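Local coordinates for protein glycoside Hydrolase Family 43_12 (Metagenome, PDB 7JVH) that probably hydrolyses glycosidic bonds of arabinose- or xylose-containing plant polysaccharides, as a family 43 glycoside hydrolase of the gut microbiota, at residues Arg396-Ile408 and Thr426-Gln438. Residues are numbered along the deposited sequence; the frame is centred on the assembly and turned at random.
Sequences RWVAMRGPKENFI and TEVQPISALFHRQ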
ATOM      1  N   ARG A 396       0.097 -10.174  -5.843  1.00 54.69           N
ATOM      2  CA  ARG A 396       1.094  -9.336  -5.161  1.00 54.82           C
ATOM      3  C   ARG A 396       1.963  -8.546  -6.117  1.00 57.30           C
ATOM      4  O   ARG A 396       2.622  -7.592  -5.705  1.00 58.44           O
ATOM      5  CB  ARG A 396       2.031 -10.185  -4.303  1.00 51.99           C
ATOM      6  CG  ARG A 396       1.542 -10.421  -2.897  1.00 68.44           C
ATOM      7  CD  ARG A 396       2.407 -11.473  -2.220  1.00 76.58           C
ATOM      8  NE  ARG A 396       2.282 -12.772  -2.882  1.00 67.70           N
ATOM      9  CZ  ARG A 396       2.658 -13.923  -2.343  1.00 62.08           C
ATOM     10  NH1 ARG A 396       3.259 -13.944  -1.169  1.00 62.27           N
ATOM     11  NH2 ARG A 396       2.498 -15.043  -3.029  1.00 55.56           N
ATOM     12  N   TRP A 397       1.986  -8.973  -7.385  1.00 54.88           N
ATOM     13  CA  TRP A 397       2.806  -8.368  -8.415  1.00 54.40           C
ATOM     14  C   TRP A 397       2.099  -7.178  -9.038  1.00 56.04           C
ATOM     15  O   TRP A 397       0.986  -7.300  -9.524  1.00 63.37           O
ATOM     16  CB  TRP A 397       3.149  -9.409  -9.463  1.00 59.12           C
ATOM     17  CG  TRP A 397       4.050 -10.444  -8.901  1.00 63.14           C
ATOM     18  CD1 TRP A 397       3.698 -11.690  -8.477  1.00 56.02           C
ATOM     19  CD2 TRP A 397       5.454 -10.312  -8.653  1.00 53.64           C
ATOM     20  NE1 TRP A 397       4.797 -12.344  -7.988  1.00 59.65           N
ATOM     21  CE2 TRP A 397       5.889 -11.519  -8.085  1.00 52.58           C
ATOM     22  CE3 TRP A 397       6.381  -9.284  -8.845  1.00 50.89           C
ATOM     23  CZ2 TRP A 397       7.216 -11.737  -7.720  1.00 47.73           C
ATOM     24  CZ3 TRP A 397       7.707  -9.498  -8.480  1.00 48.32           C
ATOM     25  CH2 TRP A 397       8.110 -10.725  -7.935  1.00 47.98           C
ATOM     26  N   VAL A 398       2.770  -6.024  -9.007  1.00 52.75           N
ATOM     27  CA  VAL A 398       2.253  -4.775  -9.543  1.00 56.34           C
ATOM     28  C   VAL A 398       3.219  -4.193 -10.570  1.00 61.51           C
ATOM     29  O   VAL A 398       4.416  -4.517 -10.575  1.00 65.40           O
ATOM     30  CB  VAL A 398       2.032  -3.733  -8.423  1.00 52.93           C
ATOM     31  CG1 VAL A 398       0.929  -4.198  -7.473  1.00 43.81           C
ATOM     32  CG2 VAL A 398       3.324  -3.436  -7.660  1.00 57.08           C
ATOM     33  N   ALA A 399       2.678  -3.335 -11.444  1.00 51.62           N
ATOM     34  CA  ALA A 399       3.452  -2.544 -12.391  1.00 48.95           C
ATOM     35  C   ALA A 399       3.264  -1.082 -12.001  1.00 51.81           C
ATOM     36  O   ALA A 399       2.306  -0.741 -11.310  1.00 55.35           O
ATOM     37  CB  ALA A 399       2.967  -2.795 -13.799  1.00 42.37           C
HETATM   38  N   MSE A 400       4.199  -0.226 -12.418  1.00 57.89           N
HETATM   39  CA  MSE A 400       4.110   1.208 -12.193  1.00 55.88           C
HETATM   40  C   MSE A 400       3.433   1.868 -13.388  1.00 51.04           C
HETATM   41  O   MSE A 400       3.880   1.695 -14.514  1.00 70.72           O
HETATM   42  CB  MSE A 400       5.504   1.805 -11.974  1.00 56.41           C
HETATM   43  CG  MSE A 400       6.170   1.372 -10.680  1.00 57.52           C
HETATM   44 SE   MSE A 400       5.178   1.992  -9.109  1.00 60.23          SE
HETATM   45  CE  MSE A 400       4.765   3.887  -9.468  1.00 34.42           C
ATOM     46  N   ARG A 401       2.343   2.597 -13.126  1.00 39.95           N
ATOM     47  CA  ARG A 401       1.741   3.512 -14.090  1.00 54.65           C
ATOM     48  C   ARG A 401       1.121   2.867 -15.343  1.00 58.29           C
ATOM     49  O   ARG A 401       0.963   3.524 -16.367  1.00 51.75           O
ATOM     50  CB  ARG A 401       2.750   4.598 -14.506  1.00 50.18           C
ATOM     51  CG  ARG A 401       3.328   5.382 -13.334  1.00 46.56           C
ATOM     52  CD  ARG A 401       4.156   6.560 -13.795  1.00 36.66           C
ATOM     53  NE  ARG A 401       4.367   7.509 -12.707  1.00 46.80           N
ATOM     54  CZ  ARG A 401       5.442   7.546 -11.920  1.00 53.74           C
ATOM     55  NH1 ARG A 401       6.437   6.686 -12.058  1.00 50.63           N
ATOM     56  NH2 ARG A 401       5.523   8.484 -10.974  1.00 68.91           N
ATOM     57  N   GLY A 402       0.735   1.590 -15.246  1.00 37.71           N
ATOM     58  CA  GLY A 402       0.117   0.886 -16.355  1.00 38.48           C
ATOM     59  C   GLY A 402      -0.018  -0.612 -16.117  1.00 48.34           C
ATOM     60  O   GLY A 402       0.543  -1.144 -15.162  1.00 52.78           O
ATOM     61  N   PRO A 403      -0.756  -1.336 -16.986  1.00 46.52           N
ATOM     62  CA  PRO A 403      -0.933  -2.780 -16.823  1.00 46.51           C
ATOM     63  C   PRO A 403       0.270  -3.585 -17.310  1.00 54.23           C
ATOM     64  O   PRO A 403       0.906  -3.211 -18.299  1.00 66.42           O
ATOM     65  CB  PRO A 403      -2.170  -3.081 -17.680  1.00 61.64           C
ATOM     66  CG  PRO A 403      -2.210  -1.985 -18.696  1.00 61.90           C
ATOM     67  CD  PRO A 403      -1.464  -0.794 -18.152  1.00 41.18           C
ATOM     68  N   LYS A 404       0.564  -4.682 -16.607  1.00 44.91           N
ATOM     69  CA  LYS A 404       1.617  -5.633 -16.960  1.00 59.04           C
ATOM     70  C   LYS A 404       1.324  -6.355 -18.270  1.00 65.04           C
ATOM     71  O   LYS A 404       2.245  -6.807 -18.963  1.00 65.88           O
ATOM     72  CB  LYS A 404       1.809  -6.659 -15.838  1.00 55.20           C
ATOM     73  CG  LYS A 404       0.642  -7.603 -15.650  1.00 46.10           C
ATOM     74  CD  LYS A 404       0.744  -8.393 -14.359  1.00 47.77           C
ATOM     75  CE  LYS A 404      -0.402  -9.362 -14.204  1.00 51.39           C
ATOM     76  NZ  LYS A 404      -1.490  -8.648 -13.509  1.00 57.62           N
ATOM     77  N   GLU A 405       0.028  -6.449 -18.599  1.00 66.16           N
ATOM     78  CA  GLU A 405      -0.455  -7.065 -19.839  1.00 69.02           C
ATOM     79  C   GLU A 405       0.110  -6.407 -21.100  1.00 61.64           C
ATOM     80  O   GLU A 405       0.202  -7.058 -22.135  1.00 73.31           O
ATOM     81  CB  GLU A 405      -1.983  -7.057 -19.900  1.00 69.53           C
ATOM     82  CG  GLU A 405      -2.656  -8.044 -18.954  1.00 61.57           C
ATOM     83  CD  GLU A 405      -2.589  -7.621 -17.503  1.00 74.49           C
ATOM     84  OE1 GLU A 405      -2.338  -6.409 -17.231  1.00 82.37           O
ATOM     85  OE2 GLU A 405      -2.768  -8.501 -16.624  1.00 83.75           O
ATOM     86  N   ASN A 406       0.494  -5.131 -21.003  1.00 53.24           N
ATOM     87  CA  ASN A 406       1.130  -4.412 -22.107  1.00 63.17           C
ATOM     88  C   ASN A 406       2.579  -4.811 -22.407  1.00 61.99           C
ATOM     89  O   ASN A 406       3.128  -4.368 -23.412  1.00 68.75           O
ATOM     90  CB  ASN A 406       1.098  -2.891 -21.849  1.00 65.59           C
ATOM     91  CG  ASN A 406      -0.290  -2.308 -21.920  1.00 64.26           C
ATOM     92  OD1 ASN A 406      -1.226  -2.937 -22.398  1.00 67.76           O
ATOM     93  ND2 ASN A 406      -0.420  -1.088 -21.436  1.00 60.12           N
ATOM     94  N   PHE A 407       3.196  -5.605 -21.521  1.00 67.10           N
ATOM     95  CA  PHE A 407       4.589  -6.020 -21.691  1.00 65.00           C
ATOM     96  C   PHE A 407       5.014  -7.381 -21.137  1.00 74.79           C
ATOM     97  O   PHE A 407       6.199  -7.682 -21.150  1.00 77.02           O
ATOM     98  CB  PHE A 407       5.522  -4.940 -21.126  1.00 60.64           C
ATOM     99  CG  PHE A 407       5.389  -4.718 -19.645  1.00 62.37           C
ATOM    100  CD1 PHE A 407       6.182  -5.413 -18.748  1.00 65.79           C
ATOM    101  CD2 PHE A 407       4.499  -3.776 -19.154  1.00 54.05           C
ATOM    102  CE1 PHE A 407       6.062  -5.193 -17.380  1.00 61.96           C
ATOM    103  CE2 PHE A 407       4.382  -3.549 -17.794  1.00 52.53           C
ATOM    104  CZ  PHE A 407       5.152  -4.260 -16.906  1.00 60.90           C
ATOM    105  N   ILE A 408       4.056  -8.176 -20.637  1.00 65.87           N
ATOM    106  CA  ILE A 408       4.331  -9.512 -20.099  1.00 57.34           C
ATOM    107  C   ILE A 408       3.498 -10.569 -20.813  1.00 65.86           C
ATOM    108  O   ILE A 408       2.333 -10.338 -21.121  1.00 69.54           O
ATOM    109  CB  ILE A 408       4.102  -9.565 -18.560  1.00 62.67           C
ATOM    110  CG1 ILE A 408       5.436  -9.433 -17.819  1.00 59.93           C
ATOM    111  CG2 ILE A 408       3.436 -10.861 -18.121  1.00 71.28           C
ATOM    112  CD1 ILE A 408       5.378  -8.701 -16.502  1.00 60.38           C
ATOM    113  N   THR A 426      13.514   6.465 -15.326  1.00 45.75           N
ATOM    114  CA  THR A 426      13.455   7.760 -14.662  1.00 50.50           C
ATOM    115  C   THR A 426      12.229   8.603 -15.055  1.00 41.16           C
ATOM    116  O   THR A 426      12.069   9.713 -14.569  1.00 49.59           O
ATOM    117  CB  THR A 426      14.737   8.558 -14.972  1.00 51.38           C
ATOM    118  OG1 THR A 426      14.838   8.765 -16.390  1.00 51.11           O
ATOM    119  CG2 THR A 426      15.949   7.819 -14.460  1.00 49.33           C
ATOM    120  N   GLU A 427      11.379   8.047 -15.926  1.00 44.02           N
ATOM    121  CA  GLU A 427      10.283   8.767 -16.535  1.00 45.66           C
ATOM    122  C   GLU A 427       8.980   8.549 -15.813  1.00 56.91           C
ATOM    123  O   GLU A 427       8.728   7.460 -15.314  1.00 57.00           O
ATOM    124  CB  GLU A 427      10.116   8.340 -17.986  1.00 45.64           C
ATOM    125  CG  GLU A 427      11.256   8.780 -18.882  1.00 50.98           C
ATOM    126  CD  GLU A 427      11.053   8.383 -20.319  1.00 55.29           C
ATOM    127  OE1 GLU A 427       9.995   8.693 -20.896  1.00 64.66           O
ATOM    128  OE2 GLU A 427      11.970   7.758 -20.875  1.00 59.43           O
ATOM    129  N   VAL A 428       8.135   9.598 -15.795  1.00 50.53           N
ATOM    130  CA  VAL A 428       6.780   9.520 -15.277  1.00 42.37           C
ATOM    131  C   VAL A 428       5.913   8.967 -16.417  1.00 51.66           C
ATOM    132  O   VAL A 428       5.138   9.668 -17.056  1.00 50.48           O
ATOM    133  CB  VAL A 428       6.299  10.891 -14.774  1.00 50.34           C
ATOM    134  CG1 VAL A 428       4.867  10.821 -14.245  1.00 43.34           C
ATOM    135  CG2 VAL A 428       7.281  11.431 -13.733  1.00 37.73           C
ATOM    136  N   GLN A 429       6.059   7.659 -16.645  1.00 60.21           N
ATOM    137  CA  GLN A 429       5.465   6.941 -17.768  1.00 57.51           C
ATOM    138  C   GLN A 429       5.340   5.492 -17.317  1.00 56.32           C
ATOM    139  O   GLN A 429       5.967   5.101 -16.339  1.00 63.28           O
ATOM    140  CB  GLN A 429       6.408   7.000 -18.986  1.00 52.42           C
ATOM    141  CG  GLN A 429       6.565   8.371 -19.628  1.00 45.22           C
ATOM    142  CD  GLN A 429       5.303   8.817 -20.318  1.00 57.41           C
ATOM    143  OE1 GLN A 429       4.826   8.113 -21.211  1.00 53.78           O
ATOM    144  NE2 GLN A 429       4.748   9.995 -19.933  1.00 66.18           N
ATOM    145  N   PRO A 430       4.536   4.651 -18.000  1.00 51.64           N
ATOM    146  CA  PRO A 430       4.546   3.211 -17.715  1.00 52.60           C
ATOM    147  C   PRO A 430       5.893   2.599 -18.120  1.00 61.57           C
ATOM    148  O   PRO A 430       6.383   2.913 -19.190  1.00 61.71           O
ATOM    149  CB  PRO A 430       3.404   2.663 -18.588  1.00 47.68           C
ATOM    150  CG  PRO A 430       3.151   3.714 -19.618  1.00 53.13           C
ATOM    151  CD  PRO A 430       3.578   5.038 -19.048  1.00 43.49           C
ATOM    152  N   ILE A 431       6.472   1.768 -17.245  1.00 60.70           N
ATOM    153  CA  ILE A 431       7.730   1.062 -17.518  1.00 55.43           C
ATOM    154  C   ILE A 431       7.523  -0.456 -17.456  1.00 60.51           C
ATOM    155  O   ILE A 431       6.666  -0.937 -16.730  1.00 56.77           O
ATOM    156  CB  ILE A 431       8.875   1.492 -16.572  1.00 43.49           C
ATOM    157  CG1 ILE A 431       8.513   1.291 -15.105  1.00 48.07           C
ATOM    158  CG2 ILE A 431       9.225   2.944 -16.809  1.00 36.01           C
ATOM    159  CD1 ILE A 431       9.637   1.628 -14.149  1.00 34.60           C
ATOM    160  N   SER A 432       8.299  -1.185 -18.259  1.00 55.53           N
ATOM    161  CA  SER A 432       8.183  -2.631 -18.382  1.00 57.11           C
ATOM    162  C   SER A 432       8.963  -3.298 -17.256  1.00 54.06           C
ATOM    163  O   SER A 432      10.088  -3.736 -17.443  1.00 48.69           O
ATOM    164  CB  SER A 432       8.671  -3.103 -19.754  1.00 59.51           C
ATOM    165  OG  SER A 432       9.878  -2.455 -20.093  1.00 53.97           O
ATOM    166  N   ALA A 433       8.342  -3.342 -16.080  1.00 35.56           N
ATOM    167  CA  ALA A 433       8.894  -3.925 -14.876  1.00 50.62           C
ATOM    168  C   ALA A 433       7.758  -4.450 -13.980  1.00 49.29           C
ATOM    169  O   ALA A 433       6.698  -3.854 -13.903  1.00 56.72           O
ATOM    170  CB  ALA A 433       9.735  -2.904 -14.145  1.00 38.73           C
ATOM    171  N   LEU A 434       7.989  -5.600 -13.336  1.00 52.37           N
ATOM    172  CA  LEU A 434       7.040  -6.203 -12.406  1.00 48.32           C
ATOM    173  C   LEU A 434       7.654  -6.174 -11.019  1.00 52.89           C
ATOM    174  O   LEU A 434       8.816  -6.537 -10.854  1.00 48.91           O
ATOM    175  CB  LEU A 434       6.673  -7.627 -12.819  1.00 56.93           C
ATOM    176  CG  LEU A 434       5.345  -8.176 -12.314  1.00 57.90           C
ATOM    177  CD1 LEU A 434       4.182  -7.311 -12.753  1.00 59.37           C
ATOM    178  CD2 LEU A 434       5.162  -9.607 -12.790  1.00 43.19           C
ATOM    179  N   PHE A 435       6.861  -5.719 -10.032  1.00 46.59           N
ATOM    180  CA  PHE A 435       7.360  -5.336  -8.730  1.00 33.81           C
ATOM    181  C   PHE A 435       6.645  -6.053  -7.593  1.00 47.58           C
ATOM    182  O   PHE A 435       5.454  -6.376  -7.671  1.00 44.80           O
ATOM    183  CB  PHE A 435       7.212  -3.834  -8.510  1.00 48.05           C
ATOM    184  CG  PHE A 435       8.217  -2.998  -9.262  1.00 47.28           C
ATOM    185  CD1 PHE A 435       9.568  -3.053  -8.943  1.00 43.19           C
ATOM    186  CD2 PHE A 435       7.804  -2.135 -10.280  1.00 39.81           C
ATOM    187  CE1 PHE A 435      10.483  -2.286  -9.620  1.00 39.36           C
ATOM    188  CE2 PHE A 435       8.724  -1.362 -10.963  1.00 37.81           C
ATOM    189  CZ  PHE A 435      10.063  -1.426 -10.635  1.00 41.03           C
ATOM    190  N   HIS A 436       7.415  -6.272  -6.523  1.00 45.01           N
ATOM    191  CA  HIS A 436       6.987  -6.873  -5.287  1.00 46.20           C
ATOM    192  C   HIS A 436       7.343  -5.854  -4.221  1.00 47.09           C
ATOM    193  O   HIS A 436       8.456  -5.324  -4.224  1.00 45.24           O
ATOM    194  CB  HIS A 436       7.754  -8.173  -5.059  1.00 52.23           C
ATOM    195  CG  HIS A 436       7.283  -8.959  -3.874  1.00 59.64           C
ATOM    196  ND1 HIS A 436       7.530  -8.564  -2.575  1.00 58.62           N
ATOM    197  CD2 HIS A 436       6.584 -10.119  -3.789  1.00 51.94           C
ATOM    198  CE1 HIS A 436       7.005  -9.449  -1.750  1.00 48.65           C
ATOM    199  NE2 HIS A 436       6.423 -10.396  -2.460  1.00 53.64           N
ATOM    200  N   ARG A 437       6.395  -5.577  -3.315  1.00 43.59           N
ATOM    201  CA  ARG A 437       6.610  -4.640  -2.232  1.00 42.54           C
ATOM    202  C   ARG A 437       7.728  -5.119  -1.327  1.00 45.06           C
ATOM    203  O   ARG A 437       7.867  -6.321  -1.080  1.00 46.91           O
ATOM    204  CB  ARG A 437       5.325  -4.489  -1.412  1.00 44.26           C
ATOM    205  CG  ARG A 437       4.188  -3.801  -2.150  1.00 48.18           C
ATOM    206  CD  ARG A 437       2.898  -4.051  -1.412  1.00 53.13           C
ATOM    207  NE  ARG A 437       1.707  -3.401  -1.949  1.00 51.58           N
ATOM    208  CZ  ARG A 437       1.045  -3.807  -3.032  1.00 56.96           C
ATOM    209  NH1 ARG A 437       1.461  -4.832  -3.770  1.00 52.76           N
ATOM    210  NH2 ARG A 437      -0.053  -3.178  -3.405  1.00 59.55           N
ATOM    211  N   GLN A 438       8.548  -4.175  -0.852  1.00 48.39           N
ATOM    212  CA  GLN A 438       9.528  -4.444   0.194  1.00 46.34           C
ATOM    213  C   GLN A 438       8.737  -4.591   1.494  1.00 52.03           C
ATOM    214  O   GLN A 438       8.216  -3.602   2.041  1.00 45.23           O
ATOM    215  CB  GLN A 438      10.563  -3.334   0.300  1.00 34.93           C
ATOM    216  CG  GLN A 438      11.567  -3.539   1.414  1.00 38.78           C
ATOM    217  CD  GLN A 438      12.833  -2.691   1.277  1.00 40.15           C
ATOM    218  OE1 GLN A 438      13.034  -2.014   0.279  1.00 40.49           O
ATOM    219  NE2 GLN A 438      13.699  -2.753   2.283  1.00 35.12           N
TER
HETATM  220  O   HOH W   1       3.746  -6.614  -3.636  1.00 45.59           O
HETATM  221  O   HOH W   2       7.166   4.376 -13.832  1.00 49.05           O
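Arg396 and Arg437 meet at the outer strand 433-437 of a six-stranded antiparallel sheet, in the C-terminal concanavalin A-like beta-sandwich domain. One water joins them: it donates to Arg396 O and accepts from Arg437 N and, at 2.9 Å, from Arg437 NH1. Cys60 O accepts a hydrogen bond from Arg437 NE.

Trp397 lays its indole beside the strand. His436 CB sits over the six-membered ring of Trp397, 4.1 Å from its centroid. The imidazole then turns its edge to that face, T-shaped, with the planes at 69°. CG of His436 is anti to the backbone N (chi1 -174°), which sends the ring across the indole. Leu434 packs against the CB and CE3 of Trp397.

Val398 makes a single antiparallel hydrogen-bonded pair with Phe435. Val398 N donates to Phe435 O at 3.0 Å, nearly straight at 169°. Val398 O accepts from Phe435 N at 2.8 Å. Strand 433-437 also bonds to strand 560-566. Ala399 instead bonds through its backbone to Phe83, pairing strand 399-400 antiparallel with strand 82-83, which lies within the family 43 range.

Selenomethionine Met400 rests its CG on Phe435 CE2. The extended Arg401 runs past Gln429 O, with Val428 CA over one face of its guanidinium and Met400 CE over the opposite face. A second water links its NH1 to Gln429 O, while Glu467 forms a salt bridge with NH2 and Cys115 O accepts from NE.

After the 3-10 turn 404-406, Phe407 swings back to the second segment. With CG between the backbone N and carbonyl carbon, its ring reaches Ser432 and Ala433 N. Lys404 O lies over one face of the ring. Over the centre of the opposite face sits Ser432 CA, a CH-pi contact 3.5 Å from the Phe407 ring centroid.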